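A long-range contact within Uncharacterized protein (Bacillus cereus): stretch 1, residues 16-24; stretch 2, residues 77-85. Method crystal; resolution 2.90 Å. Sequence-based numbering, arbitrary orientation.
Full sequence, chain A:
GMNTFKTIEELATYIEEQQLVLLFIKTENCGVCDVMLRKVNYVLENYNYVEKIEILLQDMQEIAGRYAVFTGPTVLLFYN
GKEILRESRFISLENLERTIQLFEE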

ATOM      1  N   GLU A  16     -14.137  -2.301  -3.085  1.00174.25           N
ATOM      2  CA  GLU A  16     -12.924  -2.237  -2.248  1.00167.88           C
ATOM      3  C   GLU A  16     -13.031  -3.037  -0.941  1.00165.02           C
ATOM      4  O   GLU A  16     -12.285  -2.756   0.017  1.00147.10           O
ATOM      5  CB  GLU A  16     -12.576  -0.781  -1.893  1.00156.83           C
ATOM      6  N   GLU A  17     -13.976  -3.987  -0.898  1.00171.89           N
ATOM      7  CA  GLU A  17     -14.000  -5.082   0.090  1.00170.29           C
ATOM      8  C   GLU A  17     -13.710  -6.400  -0.652  1.00177.72           C
ATOM      9  O   GLU A  17     -14.402  -7.421  -0.465  1.00166.25           O
ATOM     10  CB  GLU A  17     -15.347  -5.166   0.822  1.00165.72           C
ATOM     11  CG  GLU A  17     -15.985  -3.834   1.193  1.00158.63           C
ATOM     12  CD  GLU A  17     -15.215  -3.057   2.236  1.00146.52           C
ATOM     13  OE1 GLU A  17     -15.839  -2.610   3.212  1.00145.52           O
ATOM     14  OE2 GLU A  17     -13.999  -2.863   2.074  1.00135.64           O
ATOM     15  N   GLN A  18     -12.685  -6.338  -1.501  1.00175.53           N
ATOM     16  CA  GLN A  18     -12.153  -7.487  -2.227  1.00168.01           C
ATOM     17  C   GLN A  18     -10.932  -8.067  -1.395  1.00158.38           C
ATOM     18  O   GLN A  18      -9.812  -8.103  -1.875  1.00156.16           O
ATOM     19  CB  GLN A  18     -11.725  -7.096  -3.630  1.00148.43           C
ATOM     20  N   GLN A  19     -11.237  -8.530  -0.197  1.00142.20           N
ATOM     21  CA  GLN A  19     -10.250  -9.177   0.672  1.00134.18           C
ATOM     22  C   GLN A  19      -9.071  -8.306   1.114  1.00125.24           C
ATOM     23  O   GLN A  19      -9.255  -7.268   1.734  1.00118.56           O
ATOM     24  CB  GLN A  19      -9.714 -10.423  -0.003  1.00139.92           C
ATOM     25  CG  GLN A  19      -8.663 -11.136   0.815  1.00141.87           C
ATOM     26  CD  GLN A  19      -8.998 -12.593   1.040  1.00154.17           C
ATOM     27  OE1 GLN A  19      -9.833 -13.167   0.342  1.00154.09           O
ATOM     28  NE2 GLN A  19      -8.345 -13.200   2.019  1.00160.86           N
ATOM     29  N   LEU A  20      -7.844  -8.709   0.798  1.00117.90           N
ATOM     30  CA  LEU A  20      -6.663  -7.938   1.196  1.00107.63           C
ATOM     31  C   LEU A  20      -6.142  -6.980   0.159  1.00101.12           C
ATOM     32  O   LEU A  20      -5.819  -7.387  -0.936  1.00103.30           O
ATOM     33  CB  LEU A  20      -5.593  -8.947   1.541  1.00110.88           C
ATOM     34  CG  LEU A  20      -4.430  -8.589   2.439  1.00108.32           C
ATOM     35  CD1 LEU A  20      -4.881  -7.810   3.648  1.00107.35           C
ATOM     36  CD2 LEU A  20      -3.669  -9.820   2.848  1.00108.09           C
ATOM     37  N   VAL A  21      -6.030  -5.719   0.545  1.00 98.25           N
ATOM     38  CA  VAL A  21      -5.739  -4.619  -0.382  1.00 87.36           C
ATOM     39  C   VAL A  21      -4.788  -3.611   0.203  1.00 77.06           C
ATOM     40  O   VAL A  21      -4.846  -3.311   1.369  1.00 76.72           O
ATOM     41  CB  VAL A  21      -6.999  -3.811  -0.617  1.00 89.19           C
ATOM     42  CG1 VAL A  21      -6.713  -2.586  -1.485  1.00 85.41           C
ATOM     43  CG2 VAL A  21      -8.045  -4.724  -1.209  1.00 93.07           C
ATOM     44  N   LEU A  22      -3.949  -3.051  -0.630  1.00 71.01           N
ATOM     45  CA  LEU A  22      -2.873  -2.251  -0.144  1.00 71.34           C
ATOM     46  C   LEU A  22      -2.942  -0.911  -0.875  1.00 69.94           C
ATOM     47  O   LEU A  22      -2.962  -0.878  -2.116  1.00 67.94           O
ATOM     48  CB  LEU A  22      -1.546  -2.985  -0.409  1.00 69.91           C
ATOM     49  CG  LEU A  22      -0.312  -2.147  -0.075  1.00 68.59           C
ATOM     50  CD1 LEU A  22       0.961  -2.949  -0.244  1.00 70.07           C
ATOM     51  CD2 LEU A  22      -0.268  -0.919  -0.966  1.00 63.12           C
ATOM     52  N   LEU A  23      -2.993   0.193  -0.127  1.00 68.77           N
ATOM     53  CA  LEU A  23      -2.958   1.510  -0.770  1.00 67.94           C
ATOM     54  C   LEU A  23      -1.599   2.047  -0.681  1.00 68.41           C
ATOM     55  O   LEU A  23      -0.983   2.039   0.402  1.00 70.21           O
ATOM     56  CB  LEU A  23      -3.847   2.504  -0.091  1.00 71.37           C
ATOM     57  CG  LEU A  23      -5.212   2.516  -0.740  1.00 75.09           C
ATOM     58  CD1 LEU A  23      -5.817   1.121  -0.626  1.00 76.27           C
ATOM     59  CD2 LEU A  23      -6.031   3.565  -0.007  1.00 75.82           C
ATOM     60  N   PHE A  24      -1.115   2.491  -1.825  1.00 66.51           N
ATOM     61  CA  PHE A  24       0.158   3.157  -1.880  1.00 66.86           C
ATOM     62  C   PHE A  24      -0.165   4.593  -2.272  1.00 67.93           C
ATOM     63  O   PHE A  24      -0.711   4.877  -3.388  1.00 67.24           O
ATOM     64  CB  PHE A  24       1.093   2.504  -2.897  1.00 67.20           C
ATOM     65  CG  PHE A  24       2.485   3.045  -2.845  1.00 69.16           C
ATOM     66  CD1 PHE A  24       3.490   2.355  -2.201  1.00 71.34           C
ATOM     67  CD2 PHE A  24       2.781   4.274  -3.396  1.00 72.88           C
ATOM     68  CE1 PHE A  24       4.775   2.881  -2.117  1.00 74.09           C
ATOM     69  CE2 PHE A  24       4.070   4.796  -3.337  1.00 77.55           C
ATOM     70  CZ  PHE A  24       5.070   4.107  -2.686  1.00 74.07           C
ATOM     71  N   LEU A  77      -2.673  -1.069   4.612  1.00 77.07           N
ATOM     72  CA  LEU A  77      -3.117  -2.377   4.270  1.00 77.71           C
ATOM     73  C   LEU A  77      -4.472  -2.539   4.887  1.00 81.91           C
ATOM     74  O   LEU A  77      -4.647  -2.259   6.079  1.00 85.64           O
ATOM     75  CB  LEU A  77      -2.138  -3.400   4.805  1.00 77.09           C
ATOM     76  CG  LEU A  77      -2.169  -4.736   4.087  1.00 77.86           C
ATOM     77  CD1 LEU A  77      -1.990  -4.527   2.592  1.00 80.32           C
ATOM     78  CD2 LEU A  77      -1.071  -5.613   4.645  1.00 77.93           C
ATOM     79  N   PHE A  78      -5.422  -3.000   4.083  1.00 81.24           N
ATOM     80  CA  PHE A  78      -6.769  -3.210   4.530  1.00 85.16           C
ATOM     81  C   PHE A  78      -7.179  -4.665   4.409  1.00 92.41           C
ATOM     82  O   PHE A  78      -6.928  -5.294   3.366  1.00 93.21           O
ATOM     83  CB  PHE A  78      -7.676  -2.389   3.666  1.00 85.69           C
ATOM     84  CG  PHE A  78      -7.571  -0.930   3.921  1.00 86.37           C
ATOM     85  CD1 PHE A  78      -8.237  -0.357   4.980  1.00 91.76           C
ATOM     86  CD2 PHE A  78      -6.806  -0.117   3.118  1.00 85.32           C
ATOM     87  CE1 PHE A  78      -8.136   1.006   5.224  1.00 90.02           C
ATOM     88  CE2 PHE A  78      -6.709   1.248   3.360  1.00 82.37           C
ATOM     89  CZ  PHE A  78      -7.383   1.812   4.404  1.00 81.91           C
ATOM     90  N   TYR A  79      -7.803  -5.208   5.455  1.00 96.09           N
ATOM     91  CA  TYR A  79      -8.367  -6.541   5.343  1.00105.22           C
ATOM     92  C   TYR A  79      -9.835  -6.452   5.520  1.00111.86           C
ATOM     93  O   TYR A  79     -10.293  -5.952   6.532  1.00111.82           O
ATOM     94  CB  TYR A  79      -7.826  -7.523   6.359  1.00111.83           C
ATOM     95  CG  TYR A  79      -8.466  -8.893   6.221  1.00120.31           C
ATOM     96  CD1 TYR A  79      -8.423  -9.585   5.013  1.00121.46           C
ATOM     97  CD2 TYR A  79      -9.119  -9.490   7.301  1.00134.99           C
ATOM     98  CE1 TYR A  79      -9.011 -10.828   4.877  1.00135.21           C
ATOM     99  CE2 TYR A  79      -9.715 -10.745   7.187  1.00147.85           C
ATOM    100  CZ  TYR A  79      -9.662 -11.413   5.971  1.00149.15           C
ATOM    101  OH  TYR A  79     -10.251 -12.661   5.852  1.00157.94           O
ATOM    102  N   ASN A  80     -10.565  -6.968   4.534  1.00118.89           N
ATOM    103  CA  ASN A  80     -12.008  -6.813   4.458  1.00123.82           C
ATOM    104  C   ASN A  80     -12.421  -5.412   4.920  1.00118.65           C
ATOM    105  O   ASN A  80     -13.350  -5.252   5.685  1.00124.25           O
ATOM    106  CB  ASN A  80     -12.717  -7.911   5.281  1.00134.84           C
ATOM    107  CG  ASN A  80     -12.748  -9.255   4.573  1.00140.52           C
ATOM    108  OD1 ASN A  80     -11.710  -9.838   4.269  1.00143.04           O
ATOM    109  ND2 ASN A  80     -13.945  -9.756   4.313  1.00148.17           N
ATOM    110  N   GLY A  81     -11.710  -4.386   4.476  1.00114.19           N
ATOM    111  CA  GLY A  81     -12.084  -3.016   4.835  1.00113.45           C
ATOM    112  C   GLY A  81     -11.449  -2.473   6.110  1.00111.87           C
ATOM    113  O   GLY A  81     -11.300  -1.249   6.248  1.00108.97           O
ATOM    114  N   LYS A  82     -11.086  -3.360   7.043  1.00110.58           N
ATOM    115  CA  LYS A  82     -10.428  -2.948   8.292  1.00108.30           C
ATOM    116  C   LYS A  82      -8.968  -2.599   7.968  1.00101.41           C
ATOM    117  O   LYS A  82      -8.322  -3.328   7.193  1.00 99.30           O
ATOM    118  CB  LYS A  82     -10.523  -4.058   9.364  1.00111.53           C
ATOM    119  N   GLU A  83      -8.471  -1.480   8.518  1.00 97.58           N
ATOM    120  CA  GLU A  83      -7.073  -1.066   8.317  1.00 94.45           C
ATOM    121  C   GLU A  83      -6.185  -1.881   9.220  1.00 92.32           C
ATOM    122  O   GLU A  83      -6.265  -1.743  10.419  1.00 96.46           O
ATOM    123  CB  GLU A  83      -6.840   0.413   8.662  1.00 98.51           C
ATOM    124  CG  GLU A  83      -5.361   0.837   8.572  1.00 99.65           C
ATOM    125  CD  GLU A  83      -5.080   2.230   9.111  1.00103.40           C
ATOM    126  OE1 GLU A  83      -5.719   3.205   8.667  1.00112.04           O
ATOM    127  OE2 GLU A  83      -4.197   2.357   9.970  1.00104.73           O
ATOM    128  N   ILE A  84      -5.313  -2.704   8.673  1.00 87.71           N
ATOM    129  CA  ILE A  84      -4.527  -3.580   9.539  1.00 90.10           C
ATOM    130  C   ILE A  84      -3.079  -3.064   9.716  1.00 87.57           C
ATOM    131  O   ILE A  84      -2.440  -3.324  10.738  1.00 92.54           O
ATOM    132  CB  ILE A  84      -4.639  -5.065   9.095  1.00 90.63           C
ATOM    133  CG1 ILE A  84      -3.989  -5.286   7.738  1.00 89.89           C
ATOM    134  CG2 ILE A  84      -6.105  -5.481   9.013  1.00 89.09           C
ATOM    135  CD1 ILE A  84      -3.986  -6.727   7.298  1.00 95.00           C
ATOM    136  N   LEU A  85      -2.595  -2.287   8.754  1.00 84.26           N
ATOM    137  CA  LEU A  85      -1.233  -1.751   8.798  1.00 82.59           C
ATOM    138  C   LEU A  85      -1.154  -0.404   8.083  1.00 82.05           C
ATOM    139  O   LEU A  85      -1.797  -0.177   7.028  1.00 81.78           O
ATOM    140  CB  LEU A  85      -0.228  -2.756   8.188  1.00 80.08           C
ATOM    141  CG  LEU A  85       1.179  -2.277   7.802  1.00 76.91           C
ATOM    142  CD1 LEU A  85       2.254  -3.352   7.873  1.00 77.06           C
ATOM    143  CD2 LEU A  85       1.103  -1.729   6.404  1.00 75.94           C
TER

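Neighbouring antiparallel strands are joined by their backbones, and their side chains then decide what each face of the sheet becomes. The pairing of strand 20-24 with strand 77-79, which brings together residues at least 55 positions apart in sequence, illustrates the principle.

Three main-chain hydrogen bonds set the register. Val21 and Phe78 form the hydrogen-bonded pair: Val21 N donates to Phe78 O at 3.0 Å, and Phe78 N donates to Val21 O at 2.8 Å, both nearly straight. Beyond the strand ends, Asn80 N donates to Gln19 O at 3.1 Å with a more bent geometry. The same carbonyls of Phe78 and Val21 also receive CA-H...O contacts, from Leu20 CA to Phe78 O (3.4 Å) and from Leu77 CA to Val21 O (3.5 Å).

Apolar packing is densest on the face carrying Leu20, Leu22, Leu77 and Tyr79. Leu20, with chi1 in t and chi2 in p, places CD1 4.1 Å from Leu77 CG, 4.0 Å from Tyr79 CB and 3.9 Å from Ile84 CD1, the last reaching across from the following strand. Leu77 adopts the same rotamer, and its CD1 lies 3.4 Å from Leu22 CB. Leu20, Leu22 and Leu77 are buried, and their branched aliphatic chains fill space without a polar group that would need a partner; Tyr79, partly exposed, adds its CB to the packing. On the other face Phe78, the residue most covered by the opposite stretch (81 Å²), has Val21 O at the edge of its ring and Leu23 CD1 4.1 Å from Phe78 CD2; a broad apolar ring suits a place bordered by aliphatic Leu23.

Polar side chains gather at the more open end. Gln19 NE2 meets the edge of the Tyr79 ring, 3.8 Å from Tyr79 CE1, while Glu17 OE2 comes within 3.4 Å of Gly81 CA. Gly81 belongs to the type I' turn from Tyr79 to Lys82; at its backbone angles a CB would jam against the preceding carbonyl and clash with Glu17 OE1. Altogether, the contact buries 548 Å², summed over both stretches.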